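Local coordinates for protein AAA family ATPase (Sulfolobus acidocaldarius, PDB 2W2U) that serves, as an AAA-family ATPase, in the archaeal ESCRT cell division machinery, this piece being its MIT domain, which binds an ESCRT-III peptide, at residues Gln67-Asn70 and Glu71-Arg75. Sequence-based numbering, arbitrary orientation.
Sequences QMIN and EYKRR
Glu71 N donates to Gln67 O, Tyr72 N to Met68 O, Lys73 N to Ile69 O and Arg74 N to Asn70 O, four successive i to i+4 bonds of a regular alpha-helix. This stretch belongs to helix 62-81, the last of the three helices of the MIT domain. One side of it, through Ile69 and Tyr72, packs on helix 35-55, and another meets the bound peptide.

Gln67 and Glu71 run side by side in the same direction. With CG anti to the backbone N (chi1 -178°), the Gln67 chain lies alongside Glu71, and NE2 gives a hydrogen bond of 3.0 Å to Glu71 OE1. The bond is nearly straight at 160°; the carboxylate oxygen lies near the amide plane but is itself met from above the carboxylate plane. The other oxygen, Glu71 OE2, hydrogen-bonds a polar side chain of the peptide, and Met68 CE sits 3.5 Å from OE2. Replacing Glu71 by alanine is likely to leave that peptide side chain without its hydrogen-bond partner and the Gln67 amide free to turn.

Met68, bent at chi2 and chi3, curls back so that its CE lies 3.7 Å from Tyr72 CZ; both residues also touch the peptide, whose backbone hydrogen-bonds Tyr72 OH. Over one face of the tyrosine ring, toward its rim, lies Met68 O. Further round the helix, Ile69 CG2 meets Lys73 CE at 3.7 Å. On the exposed side, a water donates to Gln67 O at 2.7 Å and weakly accepts from Arg74 NH2, which comes within 3.3 Å of Asn70 CB.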
loop_
_atom_site.group_PDB
_atom_site.type_symbol
_atom_site.label_atom_id
_atom_site.label_comp_id
_atom_site.label_asym_id
_atom_site.label_seq_id
_atom_site.Cartn_x
_atom_site.Cartn_y
_atom_site.Cartn_z
ATOM N N GLN A 67 4.897 -7.775 -2.201
ATOM C CA GLN A 67 5.974 -7.164 -1.424
ATOM C C GLN A 67 5.491 -5.959 -0.616
ATOM O O GLN A 67 5.827 -5.823 0.559
ATOM C CB GLN A 67 7.134 -6.742 -2.340
ATOM C CG GLN A 67 8.342 -6.139 -1.610
ATOM C CD GLN A 67 9.276 -5.351 -2.533
ATOM O OE1 GLN A 67 9.629 -5.816 -3.620
ATOM N NE2 GLN A 67 9.684 -4.152 -2.097
ATOM N N MET A 68 4.717 -5.084 -1.249
ATOM C CA MET A 68 4.251 -3.866 -0.590
ATOM C C MET A 68 3.184 -4.132 0.480
ATOM O O MET A 68 3.175 -3.476 1.530
ATOM C CB MET A 68 3.798 -2.820 -1.613
ATOM C CG MET A 68 4.941 -2.296 -2.501
ATOM S SD MET A 68 6.506 -1.936 -1.645
ATOM C CE MET A 68 6.079 -0.433 -0.773
ATOM N N ILE A 69 2.304 -5.095 0.211
ATOM C CA ILE A 69 1.333 -5.572 1.205
ATOM C C ILE A 69 2.070 -5.942 2.497
ATOM O O ILE A 69 1.695 -5.502 3.582
ATOM C CB ILE A 69 0.484 -6.771 0.670
ATOM C CG1 ILE A 69 -0.574 -6.276 -0.322
ATOM C CG2 ILE A 69 -0.200 -7.542 1.812
ATOM C CD1 ILE A 69 -1.306 -7.377 -1.069
ATOM N N ASN A 70 3.142 -6.715 2.364
ATOM C CA ASN A 70 3.898 -7.178 3.521
ATOM C C ASN A 70 4.630 -6.067 4.265
ATOM O O ASN A 70 4.637 -6.045 5.495
ATOM C CB ASN A 70 4.856 -8.300 3.122
ATOM C CG ASN A 70 4.131 -9.568 2.749
ATOM O OD1 ASN A 70 3.109 -9.914 3.347
ATOM N ND2 ASN A 70 4.654 -10.278 1.758
ATOM N N GLU A 71 5.223 -5.141 3.517
ATOM C CA GLU A 71 5.867 -3.973 4.107
ATOM C C GLU A 71 4.867 -3.142 4.900
ATOM O O GLU A 71 5.151 -2.730 6.025
ATOM C CB GLU A 71 6.541 -3.116 3.032
ATOM C CG GLU A 71 7.805 -3.737 2.454
ATOM C CD GLU A 71 8.587 -2.795 1.558
ATOM O OE1 GLU A 71 9.394 -3.295 0.749
ATOM O OE2 GLU A 71 8.409 -1.561 1.655
ATOM N N TYR A 72 3.696 -2.909 4.314
ATOM C CA TYR A 72 2.655 -2.115 4.964
ATOM C C TYR A 72 2.060 -2.846 6.162
ATOM O O TYR A 72 1.814 -2.222 7.197
ATOM C CB TYR A 72 1.567 -1.692 3.967
ATOM C CG TYR A 72 2.067 -0.814 2.831
ATOM C CD1 TYR A 72 3.202 -0.016 2.980
ATOM C CD2 TYR A 72 1.386 -0.762 1.615
ATOM C CE1 TYR A 72 3.657 0.788 1.941
ATOM C CE2 TYR A 72 1.830 0.039 0.574
ATOM C CZ TYR A 72 2.965 0.814 0.746
ATOM O OH TYR A 72 3.414 1.609 -0.285
ATOM N N LYS A 73 1.850 -4.159 6.025
ATOM C CA LYS A 73 1.394 -4.988 7.145
ATOM C C LYS A 73 2.371 -4.911 8.316
ATOM O O LYS A 73 1.954 -4.822 9.470
ATOM C CB LYS A 73 1.222 -6.454 6.734
ATOM C CG LYS A 73 -0.040 -6.778 5.965
ATOM C CD LYS A 73 -0.213 -8.287 5.867
ATOM C CE LYS A 73 -1.458 -8.668 5.085
ATOM N NZ LYS A 73 -2.705 -8.176 5.725
ATOM N N ARG A 74 3.666 -4.951 8.010
ATOM C CA ARG A 74 4.707 -4.876 9.035
ATOM C C ARG A 74 4.781 -3.501 9.695
ATOM O O ARG A 74 5.052 -3.408 10.890
ATOM C CB ARG A 74 6.070 -5.262 8.461
ATOM C CG ARG A 74 6.434 -6.718 8.636
ATOM C CD ARG A 74 7.739 -7.014 7.914
ATOM N NE ARG A 74 7.493 -7.548 6.577
ATOM C CZ ARG A 74 8.197 -7.239 5.493
ATOM N NH1 ARG A 74 9.199 -6.372 5.556
ATOM N NH2 ARG A 74 7.884 -7.792 4.334
ATOM N N ARG A 75 4.543 -2.442 8.925
ATOM C CA ARG A 75 4.487 -1.098 9.503
ATOM C C ARG A 75 3.256 -0.898 10.402
ATOM O O ARG A 75 3.343 -0.232 11.441
ATOM C CB ARG A 75 4.589 -0.006 8.432
ATOM C CG ARG A 75 4.781 1.408 9.002
ATOM C CD ARG A 75 6.100 1.560 9.785
ATOM N NE ARG A 75 6.203 2.895 10.372
ATOM C CZ ARG A 75 7.165 3.308 11.194
ATOM N NH1 ARG A 75 8.158 2.500 11.557
ATOM N NH2 ARG A 75 7.129 4.545 11.661
HETATM O O HOH W 1 7.778 -7.127 1.931
#